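Long-range contacts in serine repeat antigen 5 (Plasmodium falciparum, PDB 6X42), which belongs to the papain family of cysteine proteases but is probably a pseudoenzyme, with a zymogen-like architecture: residues A[187-192]-A[274-279]; A[53-58]-A[100-105]; A[206-211]-A[255-260]; A[191-196]-A[219-224]. All coordinates share one frame; numbering follows the deposited sequence.

Contact 1. Residues A[187-192]-A[274-279]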
# COMPACT_ATOMS: atom_id res chain seq x y z
N GLY A 187 -6.41 -7.25 3.32
CA GLY A 187 -5.88 -6.46 4.41
C GLY A 187 -5.51 -5.05 4.03
O GLY A 187 -5.28 -4.22 4.93
N SER A 188 -5.45 -4.74 2.74
CA SER A 188 -5.01 -3.43 2.27
C SER A 188 -5.17 -3.40 0.76
O SER A 188 -5.31 -4.44 0.11
CB SER A 188 -3.54 -3.18 2.60
OG SER A 188 -2.69 -4.12 1.92
N VAL A 189 -5.07 -2.19 0.21
CA VAL A 189 -4.69 -1.99 -1.18
C VAL A 189 -3.52 -1.01 -1.21
O VAL A 189 -3.27 -0.29 -0.25
CB VAL A 189 -5.84 -1.48 -2.08
CG1 VAL A 189 -7.01 -2.44 -2.06
CG2 VAL A 189 -6.26 -0.06 -1.68
N ILE A 190 -2.80 -1.00 -2.33
CA ILE A 190 -1.86 0.06 -2.65
C ILE A 190 -2.66 1.21 -3.23
O ILE A 190 -3.56 0.98 -4.05
CB ILE A 190 -0.81 -0.45 -3.65
CG1 ILE A 190 -0.09 -1.70 -3.14
CG2 ILE A 190 0.16 0.68 -4.00
CD1 ILE A 190 0.60 -2.48 -4.27
N ALA A 191 -2.37 2.44 -2.81
CA ALA A 191 -3.04 3.60 -3.38
C ALA A 191 -2.00 4.64 -3.78
O ALA A 191 -0.98 4.79 -3.10
CB ALA A 191 -4.04 4.24 -2.40
N TYR A 192 -2.27 5.37 -4.84
CA TYR A 192 -1.37 6.45 -5.31
C TYR A 192 -2.01 7.79 -5.01
O TYR A 192 -3.17 7.92 -5.23
CB TYR A 192 -1.02 6.33 -6.80
CG TYR A 192 0.36 5.74 -6.97
CD1 TYR A 192 0.53 4.39 -7.19
CD2 TYR A 192 1.49 6.52 -6.79
CE1 TYR A 192 1.79 3.83 -7.29
CE2 TYR A 192 2.76 5.98 -6.88
CZ TYR A 192 2.91 4.63 -7.14
OH TYR A 192 4.15 4.08 -7.23
N VAL A 274 -5.70 2.83 -7.31
CA VAL A 274 -5.35 1.74 -6.41
C VAL A 274 -4.82 0.57 -7.22
O VAL A 274 -5.21 0.36 -8.38
CB VAL A 274 -6.53 1.32 -5.51
CG1 VAL A 274 -6.97 2.45 -4.57
CG2 VAL A 274 -7.71 0.84 -6.30
N VAL A 275 -3.99 -0.24 -6.57
CA VAL A 275 -3.41 -1.45 -7.15
C VAL A 275 -3.56 -2.59 -6.15
O VAL A 275 -3.32 -2.42 -4.95
CB VAL A 275 -1.93 -1.25 -7.54
CG1 VAL A 275 -1.34 -2.52 -8.13
CG2 VAL A 275 -1.77 -0.10 -8.49
N ILE A 276 -3.94 -3.75 -6.67
CA ILE A 276 -3.96 -5.00 -5.90
C ILE A 276 -3.07 -6.02 -6.60
O ILE A 276 -2.92 -6.01 -7.82
CB ILE A 276 -5.37 -5.57 -5.67
CG1 ILE A 276 -6.03 -5.96 -6.96
CG2 ILE A 276 -6.23 -4.55 -4.94
CD1 ILE A 276 -7.31 -6.76 -6.76
N PHE A 277 -2.42 -6.86 -5.79
CA PHE A 277 -1.60 -7.95 -6.29
C PHE A 277 -2.41 -9.24 -6.29
O PHE A 277 -3.12 -9.54 -5.32
CB PHE A 277 -0.36 -8.11 -5.43
CG PHE A 277 0.66 -7.00 -5.57
CD1 PHE A 277 0.69 -6.13 -6.65
CD2 PHE A 277 1.64 -6.85 -4.59
CE1 PHE A 277 1.66 -5.15 -6.74
CE2 PHE A 277 2.62 -5.86 -4.69
CZ PHE A 277 2.63 -5.03 -5.77
N ASN A 278 -2.27 -10.00 -7.37
CA ASN A 278 -2.97 -11.27 -7.53
C ASN A 278 -1.96 -12.39 -7.31
O ASN A 278 -1.15 -12.69 -8.19
CB ASN A 278 -3.58 -11.31 -8.92
CG ASN A 278 -4.51 -10.14 -9.17
OD1 ASN A 278 -5.35 -9.81 -8.33
ND2 ASN A 278 -4.36 -9.50 -10.31
N VAL A 279 -1.99 -12.99 -6.12
CA VAL A 279 -1.00 -13.99 -5.74
C VAL A 279 -1.67 -15.24 -5.19
O VAL A 279 -2.77 -15.19 -4.64
CB VAL A 279 0.01 -13.43 -4.72
CG1 VAL A 279 0.69 -12.18 -5.27
CG2 VAL A 279 -0.70 -13.14 -3.41

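Contact 2. Residues A[53-58]-A[100-105]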
# COMPACT_ATOMS: atom_id res chain seq x y z
N SER A 53 8.65 5.01 -1.68
CA SER A 53 7.32 4.62 -1.23
C SER A 53 6.74 3.48 -2.06
O SER A 53 5.95 2.68 -1.54
CB SER A 53 6.35 5.80 -1.23
OG SER A 53 6.02 6.22 -2.55
N TRP A 54 7.09 3.41 -3.35
CA TRP A 54 6.57 2.32 -4.17
C TRP A 54 6.92 0.97 -3.55
O TRP A 54 6.14 0.01 -3.64
CB TRP A 54 7.10 2.43 -5.60
CG TRP A 54 8.60 2.31 -5.77
CD1 TRP A 54 9.53 3.27 -5.48
CD2 TRP A 54 9.31 1.18 -6.25
NE1 TRP A 54 10.79 2.79 -5.77
CE2 TRP A 54 10.68 1.52 -6.25
CE3 TRP A 54 8.93 -0.08 -6.71
CZ2 TRP A 54 11.66 0.64 -6.69
CZ3 TRP A 54 9.91 -0.95 -7.13
CH2 TRP A 54 11.26 -0.58 -7.12
N ILE A 55 8.10 0.87 -2.93
CA ILE A 55 8.53 -0.37 -2.28
C ILE A 55 7.78 -0.58 -0.97
O ILE A 55 7.28 -1.67 -0.69
CB ILE A 55 10.05 -0.35 -2.03
CG1 ILE A 55 10.83 -0.06 -3.30
CG2 ILE A 55 10.47 -1.71 -1.44
CD1 ILE A 55 12.36 0.06 -3.07
N PHE A 56 7.71 0.45 -0.12
CA PHE A 56 7.04 0.30 1.17
C PHE A 56 5.57 -0.06 1.00
O PHE A 56 5.06 -0.95 1.69
CB PHE A 56 7.24 1.57 2.02
CG PHE A 56 8.64 1.68 2.58
CD1 PHE A 56 9.64 2.35 1.88
CD2 PHE A 56 8.98 1.05 3.75
CE1 PHE A 56 10.94 2.39 2.36
CE2 PHE A 56 10.27 1.10 4.24
CZ PHE A 56 11.26 1.76 3.53
N ALA A 57 4.87 0.62 0.10
CA ALA A 57 3.44 0.34 -0.05
C ALA A 57 3.20 -1.04 -0.68
O ALA A 57 2.27 -1.77 -0.31
CB ALA A 57 2.78 1.43 -0.88
N SER A 58 4.04 -1.40 -1.66
CA SER A 58 3.88 -2.69 -2.31
C SER A 58 4.20 -3.83 -1.35
O SER A 58 3.48 -4.83 -1.30
CB SER A 58 4.77 -2.78 -3.54
OG SER A 58 4.39 -1.89 -4.57
N MET A 100 4.16 -2.27 -10.52
CA MET A 100 4.49 -3.17 -11.62
C MET A 100 5.94 -3.61 -11.56
O MET A 100 6.26 -4.79 -11.75
CB MET A 100 4.15 -2.47 -12.94
CG MET A 100 2.71 -1.87 -13.01
SD MET A 100 2.34 -0.24 -12.23
CE MET A 100 0.65 -0.50 -11.73
N GLU A 101 6.86 -2.66 -11.33
CA GLU A 101 8.25 -3.07 -11.27
C GLU A 101 8.53 -3.91 -10.03
O GLU A 101 9.35 -4.83 -10.06
CB GLU A 101 9.24 -1.90 -11.36
CG GLU A 101 10.68 -2.47 -11.41
CD GLU A 101 11.84 -1.48 -11.46
OE1 GLU A 101 11.64 -0.25 -11.35
OE2 GLU A 101 12.98 -1.95 -11.61
N PHE A 102 7.86 -3.60 -8.92
CA PHE A 102 8.00 -4.40 -7.71
C PHE A 102 7.74 -5.87 -8.01
O PHE A 102 8.52 -6.75 -7.61
CB PHE A 102 7.07 -3.85 -6.64
CG PHE A 102 7.13 -4.57 -5.34
CD1 PHE A 102 7.96 -4.10 -4.31
CD2 PHE A 102 6.33 -5.67 -5.10
CE1 PHE A 102 8.02 -4.76 -3.10
CE2 PHE A 102 6.38 -6.32 -3.89
CZ PHE A 102 7.22 -5.87 -2.88
N LEU A 103 6.65 -6.17 -8.71
CA LEU A 103 6.38 -7.56 -9.02
C LEU A 103 7.44 -8.16 -9.94
O LEU A 103 7.78 -9.34 -9.82
CB LEU A 103 5.01 -7.70 -9.67
CG LEU A 103 3.82 -7.46 -8.75
CD1 LEU A 103 2.55 -7.64 -9.57
CD2 LEU A 103 3.79 -8.40 -7.57
N GLN A 104 7.96 -7.38 -10.88
CA GLN A 104 8.99 -7.90 -11.78
C GLN A 104 10.24 -8.30 -11.01
O GLN A 104 10.89 -9.29 -11.36
CB GLN A 104 9.34 -6.83 -12.81
CG GLN A 104 10.12 -7.40 -13.98
CD GLN A 104 9.28 -8.39 -14.81
OE1 GLN A 104 8.12 -8.13 -15.12
NE2 GLN A 104 9.87 -9.53 -15.15
N ILE A 105 10.59 -7.54 -9.98
CA ILE A 105 11.76 -7.88 -9.17
C ILE A 105 11.54 -9.20 -8.44
O ILE A 105 12.44 -10.06 -8.41
CB ILE A 105 12.06 -6.72 -8.20
CG1 ILE A 105 12.56 -5.52 -9.00
CG2 ILE A 105 13.05 -7.15 -7.12
CD1 ILE A 105 12.41 -4.23 -8.30

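Contact 3. Residues A[206-211]-A[255-260]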
# COMPACT_ATOMS: atom_id res chain seq x y z
N LYS A 206 -5.66 14.49 14.18
CA LYS A 206 -6.59 13.37 14.10
C LYS A 206 -7.85 13.64 13.30
O LYS A 206 -8.71 12.77 13.20
CB LYS A 206 -6.97 12.89 15.51
CG LYS A 206 -5.83 12.15 16.22
CD LYS A 206 -5.96 12.21 17.73
CE LYS A 206 -4.81 11.45 18.41
NZ LYS A 206 -4.60 10.08 17.85
N LYS A 207 -7.99 14.83 12.74
CA LYS A 207 -9.15 15.19 11.96
C LYS A 207 -9.21 14.37 10.66
O LYS A 207 -8.19 13.92 10.13
CB LYS A 207 -9.02 16.67 11.63
CG LYS A 207 -9.94 17.26 10.61
CD LYS A 207 -9.48 18.70 10.27
CE LYS A 207 -9.38 18.92 8.75
NZ LYS A 207 -10.62 18.57 7.99
N VAL A 208 -10.41 14.20 10.11
CA VAL A 208 -10.55 13.66 8.76
C VAL A 208 -10.24 14.77 7.76
O VAL A 208 -10.91 15.81 7.74
CB VAL A 208 -11.96 13.08 8.52
CG1 VAL A 208 -12.06 12.58 7.09
CG2 VAL A 208 -12.29 11.97 9.51
N GLN A 209 -9.21 14.57 6.96
CA GLN A 209 -8.84 15.54 5.95
C GLN A 209 -9.87 15.52 4.82
O GLN A 209 -10.55 14.52 4.60
CB GLN A 209 -7.44 15.23 5.41
CG GLN A 209 -6.37 15.13 6.50
CD GLN A 209 -6.18 16.38 7.27
OE1 GLN A 209 -6.41 17.49 6.79
NE2 GLN A 209 -5.70 16.23 8.50
N ASN A 210 -9.99 16.64 4.12
CA ASN A 210 -11.01 16.79 3.07
C ASN A 210 -10.44 17.67 1.97
O ASN A 210 -10.28 18.88 2.15
CB ASN A 210 -12.30 17.39 3.63
CG ASN A 210 -13.44 17.38 2.60
OD1 ASN A 210 -13.76 16.34 2.03
ND2 ASN A 210 -14.09 18.52 2.42
N LEU A 211 -10.15 17.10 0.82
CA LEU A 211 -9.47 17.86 -0.21
C LEU A 211 -9.55 17.13 -1.54
O LEU A 211 -9.86 15.94 -1.60
CB LEU A 211 -8.00 18.09 0.16
CG LEU A 211 -7.05 16.89 0.12
CD1 LEU A 211 -5.63 17.41 0.17
CD2 LEU A 211 -7.34 15.91 1.23
N TYR A 255 -0.37 7.38 10.20
CA TYR A 255 -1.57 7.19 9.39
C TYR A 255 -2.31 8.52 9.25
O TYR A 255 -2.00 9.50 9.94
CB TYR A 255 -2.50 6.17 10.06
CG TYR A 255 -1.94 4.78 10.21
CD1 TYR A 255 -1.11 4.45 11.27
CD2 TYR A 255 -2.25 3.79 9.30
CE1 TYR A 255 -0.59 3.18 11.42
CE2 TYR A 255 -1.75 2.50 9.42
CZ TYR A 255 -0.90 2.20 10.47
OH TYR A 255 -0.39 0.92 10.57
N PHE A 256 -3.34 8.54 8.41
CA PHE A 256 -4.27 9.66 8.40
C PHE A 256 -5.61 9.16 7.91
O PHE A 256 -5.73 8.07 7.35
CB PHE A 256 -3.76 10.85 7.57
CG PHE A 256 -3.61 10.58 6.08
CD1 PHE A 256 -4.58 11.00 5.17
CD2 PHE A 256 -2.48 9.95 5.58
CE1 PHE A 256 -4.42 10.78 3.82
CE2 PHE A 256 -2.33 9.74 4.23
CZ PHE A 256 -3.30 10.16 3.36
N LYS A 257 -6.65 9.96 8.17
CA LYS A 257 -7.99 9.73 7.64
C LYS A 257 -8.31 10.80 6.60
O LYS A 257 -7.95 11.96 6.78
CB LYS A 257 -9.04 9.76 8.75
CG LYS A 257 -8.89 8.65 9.76
CD LYS A 257 -9.96 8.73 10.84
CE LYS A 257 -9.77 7.64 11.87
NZ LYS A 257 -8.71 7.99 12.84
N VAL A 258 -8.97 10.40 5.53
CA VAL A 258 -9.31 11.33 4.45
C VAL A 258 -10.70 11.01 3.94
O VAL A 258 -11.06 9.84 3.77
CB VAL A 258 -8.22 11.31 3.34
CG1 VAL A 258 -8.12 9.95 2.68
CG2 VAL A 258 -8.46 12.38 2.30
N ASP A 259 -11.48 12.06 3.70
CA ASP A 259 -12.83 11.89 3.17
C ASP A 259 -12.78 11.17 1.83
O ASP A 259 -11.99 11.51 0.94
CB ASP A 259 -13.47 13.28 3.04
CG ASP A 259 -14.98 13.22 2.82
OD1 ASP A 259 -15.36 12.84 1.70
OD2 ASP A 259 -15.75 13.52 3.76
N MET A 260 -13.64 10.16 1.68
CA MET A 260 -13.60 9.32 0.49
C MET A 260 -13.97 10.08 -0.78
O MET A 260 -13.50 9.75 -1.87
CB MET A 260 -14.63 8.22 0.63
CG MET A 260 -14.22 7.08 1.49
SD MET A 260 -15.49 5.78 1.35
CE MET A 260 -14.93 4.77 2.74
O HOH W 1 -6.18 12.12 10.03
O HOH W 2 -10.97 14.15 0.50

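Contact 4. Residues A[191-196]-A[219-224]. With CA (calcium ion), chain B.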
# COMPACT_ATOMS: atom_id res chain seq x y z
N ALA A 191 -2.37 2.44 -2.81
CA ALA A 191 -3.04 3.60 -3.38
C ALA A 191 -2.00 4.64 -3.78
O ALA A 191 -0.98 4.79 -3.10
CB ALA A 191 -4.04 4.24 -2.40
N TYR A 192 -2.27 5.37 -4.84
CA TYR A 192 -1.37 6.45 -5.31
C TYR A 192 -2.01 7.79 -5.01
O TYR A 192 -3.17 7.92 -5.23
CB TYR A 192 -1.02 6.33 -6.80
CG TYR A 192 0.36 5.74 -6.97
CD1 TYR A 192 0.53 4.39 -7.19
CD2 TYR A 192 1.49 6.52 -6.79
CE1 TYR A 192 1.79 3.83 -7.29
CE2 TYR A 192 2.76 5.98 -6.88
CZ TYR A 192 2.91 4.63 -7.14
OH TYR A 192 4.15 4.08 -7.23
N ILE A 193 -1.23 8.70 -4.46
CA ILE A 193 -1.59 10.08 -4.19
C ILE A 193 -0.48 10.99 -4.70
O ILE A 193 0.62 10.54 -5.04
CB ILE A 193 -1.85 10.34 -2.69
CG1 ILE A 193 -0.58 10.13 -1.84
CG2 ILE A 193 -2.96 9.41 -2.19
CD1 ILE A 193 -0.74 10.63 -0.40
N LYS A 194 -0.75 12.28 -4.74
CA LYS A 194 0.29 13.28 -4.97
C LYS A 194 0.80 13.72 -3.60
O LYS A 194 0.02 14.20 -2.77
CB LYS A 194 -0.21 14.45 -5.81
CG LYS A 194 0.94 15.17 -6.55
CD LYS A 194 0.45 16.18 -7.56
CE LYS A 194 1.56 16.62 -8.49
NZ LYS A 194 1.05 17.65 -9.44
N ALA A 195 2.10 13.54 -3.36
CA ALA A 195 2.66 13.76 -2.03
C ALA A 195 2.39 15.18 -1.54
O ALA A 195 2.18 15.39 -0.34
CB ALA A 195 4.17 13.50 -2.02
N GLU A 196 2.41 16.16 -2.45
CA GLU A 196 2.16 17.54 -2.04
C GLU A 196 0.88 17.65 -1.22
O GLU A 196 0.78 18.50 -0.33
CB GLU A 196 2.09 18.47 -3.25
CG GLU A 196 0.80 18.37 -4.06
CD GLU A 196 0.68 19.37 -5.21
OE1 GLU A 196 1.73 19.75 -5.79
OE2 GLU A 196 -0.47 19.70 -5.58
N HIS A 219 3.26 9.22 -5.24
CA HIS A 219 3.65 8.68 -3.94
C HIS A 219 2.66 7.58 -3.59
O HIS A 219 1.45 7.78 -3.66
CB HIS A 219 3.63 9.82 -2.90
CG HIS A 219 4.00 9.39 -1.53
ND1 HIS A 219 5.27 9.01 -1.17
CD2 HIS A 219 3.25 9.31 -0.41
CE1 HIS A 219 5.27 8.67 0.10
NE2 HIS A 219 4.05 8.83 0.59
N ALA A 220 3.19 6.42 -3.24
CA ALA A 220 2.39 5.26 -2.91
C ALA A 220 2.18 5.14 -1.41
O ALA A 220 3.12 5.31 -0.63
CB ALA A 220 3.03 3.98 -3.43
N VAL A 221 0.93 4.89 -1.02
CA VAL A 221 0.49 4.69 0.35
C VAL A 221 -0.39 3.43 0.36
O VAL A 221 -0.49 2.74 -0.64
CB VAL A 221 -0.26 5.92 0.89
CG1 VAL A 221 0.69 7.11 0.99
CG2 VAL A 221 -1.46 6.25 0.02
N ASN A 222 -0.99 3.10 1.51
CA ASN A 222 -1.93 1.98 1.55
C ASN A 222 -3.23 2.44 2.18
O ASN A 222 -3.23 3.10 3.21
CB ASN A 222 -1.37 0.81 2.37
CG ASN A 222 -0.09 0.25 1.78
OD1 ASN A 222 1.01 0.64 2.18
ND2 ASN A 222 -0.23 -0.63 0.79
N ILE A 223 -4.35 2.03 1.58
CA ILE A 223 -5.63 2.12 2.26
C ILE A 223 -5.80 0.86 3.09
O ILE A 223 -5.64 -0.25 2.57
CB ILE A 223 -6.79 2.33 1.28
CG1 ILE A 223 -6.65 3.67 0.56
CG2 ILE A 223 -8.12 2.26 2.03
CD1 ILE A 223 -7.62 3.84 -0.61
N VAL A 224 -6.05 1.04 4.38
CA VAL A 224 -6.05 -0.06 5.35
C VAL A 224 -7.36 -0.20 6.10
O VAL A 224 -7.50 -1.14 6.89
CB VAL A 224 -4.86 0.03 6.32
CG1 VAL A 224 -3.56 0.10 5.53
CG2 VAL A 224 -4.98 1.21 7.28
CA CA B . -2.72 19.42 -5.14
O HOH W 3 -5.04 19.23 -4.43

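Contact 1. Residues A[187-192]-A[274-279]
Val189 is the bump on one face of this strand pair, and it drops between Val274 and Ile276. Its CG2 leans on Val274 CG1 at 3.9 Å. Its other branch, CG1, meets Ile276 CG2 at 3.7 Å. At the base of this fork, Val189 CB comes near the carbonyl oxygen of Val275. Val274 CG1 in turn fills the shallow dip between Val189 CG2 and Ala191 CB, and the last of these approaches to 4.1 Å. Ala191 and Val274 form a non-hydrogen-bonded pair, their CA atoms 4.2 Å apart.

The other face carries Ile190, Val275 and Phe277. Ile190 and Val275 sit abreast, CB to CB at 4.1 Å. Beyond CG1 the Ile190 chain runs extended (chi2 162°) and carries CD1 onto one face of the Phe277 ring. That methyl lies 3.6 Å above the ring plane, shifted toward the CZ rim, in a CH-pi contact.

Two backbone bonds close the hydrogen-bonded pair. Ile190 N gives to Val275 O at 3.0 Å, and Val275 N gives to Ile190 O at 2.8 Å. Helix 172-186 covers the Val189 face, while helices 53-68 and 99-109 meet the Ile190 face. The contact is an antiparallel beta ladder in the buried sheet of a papain-like fold, with helices packed against both faces.

Contact 2. Residues A[53-58]-A[100-105]
Ser58 and Phe102 make the central contact of this helix pair, and it is a CH-pi one. Ser58 CB stands 3.4 Å above the Phe102 ring plane, over its centre. The bond to Phe102 CB points toward the other helix, and CG lies anti to the backbone N (chi1 -179°).

Apolar packing flanks this point. Ile55 CG2 approaches Phe102 CE1 at 4.2 Å. Trp54 brings the far end of its indole. Its CZ3 comes to 4.1 Å from Phe102 CB, and Phe102 CA lies at the indole edge, in its plane. Ile105 CD1 is also at that edge, 4.0 Å from Trp54 CH2, and the two side chains cross at about a right angle. One indole face is covered from within its own helix, where Ile55 CG1 sits over the centre.

No hydrogen bond joins the two segments. The polar end of Ser58 is used inside its helix: OG gives to Trp54 O at 2.7 Å. That oxygen also accepts from Ser58 N, so two bonds grip it, and the first fixes the rotation of the serine.

The segment axes are 10.0 Å apart at an angle of 71°. Helix 78-83 adds Val81 beside Phe102 and Ala82 beside Ile55. Strand 273-280 brings Phe277 against Ser58, and strand 189-193 sets Tyr192 against Trp54 and Ile190 against Ser58.

Contact 3. Residues A[206-211]-A[255-260]
Val208 CG1 is anti to its backbone N (chi1 178°), and this methyl lies 3.5 Å from Asp259 N. Asn210 CG is also anti to its N (chi1 -172°). The Asn210 and Asp259 side chains lie side by side and point the same way, with Asn210 OD1 3.2 Å from Asp259 CB. The amide and carboxylate planes are 63° apart.

Backbone bonds join the short, weakly bonded strand about 208-209 to strand 255-259 at Gln209, which pairs with Val258 in parallel register. Gln209 N gives to Lys257 O at 2.9 Å, from above the carbonyl plane. Gln209 O takes Asp259 N at 2.8 Å, nearly head-on. Apolar packing is thin: the Leu211 and Val258 side chains cross at about a right angle, CD2 to CG2 at 3.9 Å, and Val208 CG2 touches Lys257 CB.

Water continues the pairing. One water accepts from Lys257 N at 2.9 Å and donates to Lys207 O at 2.7 Å. Another accepts from Leu211 N, near Asp259 O. The Asp259 carboxylate is held from outside by Tyr229 OH and by the backbone N of Tyr261 and Gly262.

Segment 206-211 is thus held mainly by polar main-chain bonds, with water taking over where direct pairing stops.

Contact 4. Residues A[191-196]-A[219-224]
Ile193 and His219 pair in an antiparallel ladder of the papain-fold sheet, beside what corresponds to the family's active site. By its sequence surroundings, His219 probably occupies the place of the papain-type catalytic histidine. Its NE2 bonds to Asn244 OD1, as in papain-like triads. Ser53, which probably stands in the place of the cysteine, touches the His219 ring and binds Ala220 N through OG.

Backbone bonds run on both sides of the Tyr192-Ala220 pair. Ala191 N and Val221 O, and Val221 N and Ala191 O, are bonded at 2.9 Å and 2.8 Å, both nearly straight. Ile193 N gives to His219 O at 2.9 Å, while the return bond from His219 N to Ile193 O is bent, 133° at the hydrogen.

On the face of Ile193 and His219, the two side chains lie side by side. Ile193 CG1 sits between its backbone N and carbonyl carbon (chi1 64°) and comes to the His219 ring edge, 4.2 Å from CD2. Ile193 CD1 goes on to Val221 CG1. Ala195 CB closes against His219 CB at 3.8 Å. Farther along, Ala191 CB rests on the CG1 and CD1 of Ile223.

The other face carries Tyr192 and Ala220. Ala220 CB lies 3.8 Å above the phenol plane, toward the CZ rim, in a CH-pi contact.

Past the strand the chain turns to a calcium site shared with Asn197 and Asp214, where Glu196 OE2 binds the calcium at 2.3 Å.

Contacts 1 and 4 share strand 189-193, which pairs with 273-280 in one and with 219-230 in the other. Both are buried and combine regular backbone bonding with apolar faces. Contact 2 is buried too but joins helices, and it relies on side-chain packing without a bond across. It borders both sheet contacts: Phe102 meets Phe277 of contact 1, and Ala57 O takes Asn222 ND2 of contact 4. Contact 3 belongs to the same sheet but is only partly buried, its centre about 17 Å from the centre of the chain, and it leans on water. Calcium occurs near contact 3 and is bound at the end of contact 4.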